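Local atomic coordinates of Lin2891 protein (Listeria innocua, PDB entry 3DB0), a protein that is a putative pyridoxamine 5'-phosphate oxidase and, as a member of the FMN-binding clan, probably binds a flavin cofactor. Residues E87-E90 against S91-E94; R95-E98 against N99-D103. All coordinates share one frame; numbering follows the deposited sequence. Where two conformers were deposited one is given.

Contact 1: residues E87-E90 against S91-E94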
loop_
_atom_site.group_PDB
_atom_site.type_symbol
_atom_site.label_atom_id
_atom_site.label_comp_id
_atom_site.label_asym_id
_atom_site.label_seq_id
_atom_site.Cartn_x
_atom_site.Cartn_y
_atom_site.Cartn_z
ATOM N N GLU B 87 0.461 23.250 -3.332
ATOM C CA GLU B 87 0.320 23.236 -4.789
ATOM C C GLU B 87 -0.783 24.167 -5.181
ATOM O O GLU B 87 -1.881 24.065 -4.669
ATOM C CB GLU B 87 -0.006 21.827 -5.303
ATOM C CG GLU B 87 -0.166 21.753 -6.815
ATOM C CD GLU B 87 1.044 22.255 -7.538
ATOM O OE1 GLU B 87 2.132 21.719 -7.278
ATOM O OE2 GLU B 87 0.926 23.186 -8.373
ATOM N N GLU B 88 -0.483 25.043 -6.123
ATOM C CA GLU B 88 -1.435 26.079 -6.569
ATOM C C GLU B 88 -2.019 25.807 -7.927
ATOM O O GLU B 88 -2.979 26.445 -8.330
ATOM C CB GLU B 88 -0.754 27.471 -6.549
ATOM C CG GLU B 88 -0.410 27.987 -5.118
ATOM C CD GLU B 88 0.341 29.322 -5.109
ATOM O OE1 GLU B 88 0.477 29.978 -6.161
ATOM O OE2 GLU B 88 0.817 29.718 -4.032
ATOM N N ASP B 89 -1.444 24.852 -8.640
ATOM C CA ASP B 89 -1.942 24.501 -9.988
ATOM C C ASP B 89 -3.142 23.583 -9.806
ATOM O O ASP B 89 -3.042 22.485 -9.277
ATOM C CB ASP B 89 -0.838 23.832 -10.832
ATOM C CG ASP B 89 -1.271 23.488 -12.254
ATOM O OD1 ASP B 89 -2.305 22.809 -12.506
ATOM O OD2 ASP B 89 -0.492 23.803 -13.151
ATOM N N GLU B 90 -4.274 24.108 -10.225
ATOM C CA GLU B 90 -5.540 23.457 -10.062
ATOM C C GLU B 90 -5.633 22.163 -10.828
ATOM O O GLU B 90 -6.346 21.263 -10.414
ATOM C CB GLU B 90 -6.668 24.387 -10.468
ATOM C CG GLU B 90 -6.962 25.486 -9.470
ATOM C CD GLU B 90 -7.614 24.976 -8.203
ATOM O OE1 GLU B 90 -8.201 23.852 -8.214
ATOM O OE2 GLU B 90 -7.573 25.734 -7.207
ATOM N N SER B 91 -4.975 22.087 -11.977
ATOM C CA SER B 91 -5.000 20.837 -12.735
ATOM C C SER B 91 -4.205 19.750 -11.976
ATOM O O SER B 91 -4.554 18.583 -12.007
ATOM C CB SER B 91 -4.437 21.014 -14.148
ATOM O OG SER B 91 -3.046 21.183 -14.152
ATOM N N ILE B 92 -3.145 20.144 -11.281
ATOM C CA ILE B 92 -2.332 19.170 -10.521
ATOM C C ILE B 92 -3.125 18.735 -9.287
ATOM O O ILE B 92 -3.177 17.555 -8.938
ATOM C CB ILE B 92 -0.946 19.734 -10.099
ATOM C CG1 ILE B 92 -0.043 19.935 -11.313
ATOM C CG2 ILE B 92 -0.282 18.770 -9.127
ATOM C CD1 ILE B 92 1.346 20.628 -10.995
ATOM N N LYS B 93 -3.807 19.685 -8.663
ATOM C CA LYS B 93 -4.611 19.350 -7.497
ATOM C C LYS B 93 -5.717 18.357 -7.836
ATOM O O LYS B 93 -5.979 17.457 -7.055
ATOM C CB LYS B 93 -5.255 20.595 -6.883
ATOM C CG LYS B 93 -4.232 21.554 -6.238
ATOM C CD LYS B 93 -4.892 22.855 -5.830
ATOM C CE LYS B 93 -6.000 22.618 -4.846
ATOM N NZ LYS B 93 -6.812 23.849 -4.703
ATOM N N GLU B 94 -6.376 18.582 -8.969
ATOM C CA GLU B 94 -7.525 17.754 -9.429
ATOM C C GLU B 94 -7.061 16.384 -9.840
ATOM O O GLU B 94 -7.719 15.373 -9.573
ATOM C CB GLU B 94 -8.242 18.405 -10.612
ATOM C CG GLU B 94 -9.389 17.544 -11.223
ATOM C CD GLU B 94 -10.525 17.306 -10.254
ATOM O OE1 GLU B 94 -10.700 18.161 -9.380
ATOM O OE2 GLU B 94 -11.237 16.272 -10.353
#
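Glu87 lays its side chain across that of Ile92 at about a right angle: Glu87 CG rests on Ile92 CG2 at 3.8 Å, and its carboxylate lies beside CD1. The bend at chi2 (56°) turns the same carboxylate back along its own loop, where Glu87 OE2 accepts from Asp89 N at 2.9 Å through the anti lone pair. Asp89 is the N-cap of helix 90-100, which follows strand 77-86. With CG anti to the backbone N (chi1 -178°), Asp89 OD1 swings over the first turn and takes Ile92 N at 3.1 Å, the donor standing 41° out of the carboxylate plane, and more weakly Ser91 N. Ser91 OG also points at OD1, but that separation is too short to be taken literally. Asp89 OD1 thus serves amides of the first turn, as an N-cap does, and the helix start probably steadies the negative charge. Behind the cap, Asp89 O accepts from Lys93 N at 3.0 Å, opening the regular helical bonding. The aliphatic part of Lys93 passes the loop backbone, Lys93 CD lying 3.4 Å from Glu87 O, before Lys93 NZ forms a salt bridge with Glu90 OE2 at 3.2 Å, approaching from above the carboxylate plane.

Contact 2: residues R95-E98 against N99-D103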
loop_
_atom_site.group_PDB
_atom_site.type_symbol
_atom_site.label_atom_id
_atom_site.label_comp_id
_atom_site.label_asym_id
_atom_site.label_seq_id
_atom_site.Cartn_x
_atom_site.Cartn_y
_atom_site.Cartn_z
ATOM N N ARG B 95 -5.903 16.343 -10.476
ATOM C CA ARG B 95 -5.327 15.077 -10.853
ATOM C C ARG B 95 -4.994 14.204 -9.622
ATOM O O ARG B 95 -5.294 13.047 -9.600
ATOM C CB ARG B 95 -4.087 15.306 -11.706
ATOM C CG ARG B 95 -3.431 14.020 -12.144
ATOM C CD ARG B 95 -4.425 13.111 -12.822
ATOM N NE ARG B 95 -4.952 13.658 -14.081
ATOM C CZ ARG B 95 -4.342 13.509 -15.258
ATOM N NH1 ARG B 95 -3.192 12.838 -15.338
ATOM N NH2 ARG B 95 -4.867 14.031 -16.347
ATOM N N ILE B 96 -4.306 14.770 -8.644
ATOM C CA ILE B 96 -3.981 14.104 -7.425
ATOM C C ILE B 96 -5.298 13.670 -6.724
ATOM O O ILE B 96 -5.400 12.554 -6.216
ATOM C CB ILE B 96 -3.163 14.996 -6.504
ATOM C CG1 ILE B 96 -1.747 15.341 -7.097
ATOM C CG2 ILE B 96 -3.076 14.403 -5.095
ATOM C CD1 ILE B 96 -0.924 14.166 -7.400
ATOM N N TRP B 97 -6.299 14.557 -6.694
ATOM C CA TRP B 97 -7.588 14.252 -6.074
ATOM C C TRP B 97 -8.190 12.993 -6.699
ATOM O O TRP B 97 -8.646 12.073 -6.012
ATOM C CB TRP B 97 -8.551 15.472 -6.148
ATOM C CG TRP B 97 -9.977 15.172 -5.761
ATOM C CD1 TRP B 97 -11.072 15.177 -6.596
ATOM C CD2 TRP B 97 -10.479 14.758 -4.461
ATOM N NE1 TRP B 97 -12.204 14.833 -5.894
ATOM C CE2 TRP B 97 -11.867 14.557 -4.592
ATOM C CE3 TRP B 97 -9.900 14.566 -3.212
ATOM C CZ2 TRP B 97 -12.667 14.175 -3.519
ATOM C CZ3 TRP B 97 -10.714 14.158 -2.155
ATOM C CH2 TRP B 97 -12.056 13.966 -2.317
ATOM N N GLU B 98 -8.168 12.942 -8.020
ATOM C CA GLU B 98 -8.735 11.840 -8.772
ATOM C C GLU B 98 -7.956 10.554 -8.549
ATOM O O GLU B 98 -8.527 9.465 -8.523
ATOM C CB GLU B 98 -8.804 12.205 -10.277
ATOM C CG GLU B 98 -9.882 13.207 -10.562
ATOM C CD GLU B 98 -9.877 13.745 -11.971
ATOM O OE1 GLU B 98 -9.172 13.183 -12.834
ATOM O OE2 GLU B 98 -10.549 14.762 -12.189
ATOM N N ASN B 99 -6.650 10.666 -8.374
ATOM C CA ASN B 99 -5.845 9.473 -8.117
ATOM C C ASN B 99 -6.112 8.942 -6.703
ATOM O O ASN B 99 -6.341 7.756 -6.494
ATOM C CB ASN B 99 -4.368 9.754 -8.318
ATOM C CG ASN B 99 -3.517 8.544 -8.048
ATOM O OD1 ASN B 99 -3.638 7.893 -7.000
ATOM N ND2 ASN B 99 -2.640 8.235 -8.984
ATOM N N ILE B 100 -6.151 9.850 -5.745
ATOM C CA ILE B 100 -6.423 9.473 -4.355
ATOM C C ILE B 100 -7.823 8.853 -4.137
ATOM O O ILE B 100 -7.966 7.898 -3.377
ATOM C CB ILE B 100 -6.304 10.722 -3.436
ATOM C CG1 ILE B 100 -4.855 11.157 -3.332
ATOM C CG2 ILE B 100 -6.793 10.448 -2.046
ATOM C CD1 ILE B 100 -3.943 10.098 -2.839
ATOM N N SER B 101 -8.849 9.418 -4.783
ATOM C CA SER B 101 -10.262 9.046 -4.563
ATOM C C SER B 101 -10.813 8.113 -5.620
ATOM O O SER B 101 -12.043 7.935 -5.749
ATOM C CB SER B 101 -11.131 10.323 -4.562
ATOM O OG SER B 101 -11.149 10.941 -5.849
ATOM N N LYS B 102 -9.912 7.501 -6.380
ATOM C CA LYS B 102 -10.346 6.752 -7.559
ATOM C C LYS B 102 -11.341 5.634 -7.217
ATOM O O LYS B 102 -12.251 5.391 -7.978
ATOM C CB LYS B 102 -9.179 6.217 -8.381
ATOM C CG LYS B 102 -8.366 5.117 -7.697
ATOM C CD LYS B 102 -7.424 4.430 -8.703
ATOM C CE LYS B 102 -6.210 5.268 -9.068
ATOM N NZ LYS B 102 -5.245 5.376 -7.948
ATOM N N ASP B 103 -11.158 4.961 -6.086
ATOM C CA ASP B 103 -12.059 3.870 -5.699
ATOM C C ASP B 103 -13.527 4.327 -5.522
ATOM O O ASP B 103 -14.447 3.503 -5.646
ATOM C CB ASP B 103 -11.599 3.169 -4.423
ATOM C CG ASP B 103 -10.439 2.208 -4.649
ATOM O OD1 ASP B 103 -9.994 2.016 -5.814
ATOM O OD2 ASP B 103 -10.014 1.612 -3.631
#
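The C-terminal turn of helix 90-100 illustrates how a serine can finish a helix by binding back to the carbonyl four residues before it. Ser101, the first residue to leave helical backbone angles, gives both its donors to Trp97 O. Ser101 N reaches Trp97 O at 2.9 Å in the ordinary helical manner, while Ser101 OG, turned into the place between backbone N and carbonyl carbon (chi1 66°), reaches the same oxygen at 2.8 Å from 40° above the carbonyl plane. Two bonds thus grip one oxygen and fix the rotation of the hydroxyl. The same serine lies over one face of the Trp97 indole: Ser101 CB stands 4.2 Å from the centroid of the Trp97 six-membered ring and almost on the ring normal, a CH-pi contact, with OG above the same ring system. One residue earlier in the series, Ile100 N bonds to Ile96 O at 2.8 Å and nearly straight, and the two isoleucine side chains meet obliquely, Ile96 CG2 lying 4.1 Å from Ile100 CG1. Beyond the helix, Lys102 curls back through bends at chi3 and chi4, so that Lys102 NZ bonds to Asn99 O at 3.0 Å. Trp97 NE1 is engaged by Glu108 O, and its ring meets Phe105 and Phe113. Ile96 faces the barrel, packing on Leu38 of strand 29-40 and on Phe113 and Val115 of strand 113-126, whereas Ile100 touches Trp104 of the second subunit.

In the fold
Followed from the N terminus, the chain leaves strand 77-86, enters contact 1 where 87-90 turns into helix 90-100, and continues without a break into contact 2 at the far end of that helix. The two neither nest nor cross: they follow in series, their centres about 12 Å apart, each closing a local turn. Contact 1 joins the strand exit to the helix start, with Glu87 bonded through its backbone to Val115 and packed with Ile92 on Tyr45 of strand 43-49. Contact 2 passes the chain to the loop before strand 113-126, and Asp103 there bonds to Lys54 and Thr36 of the second subunit. Together they carry the chain from strand 77-86, along the helix, to a turn meeting that subunit.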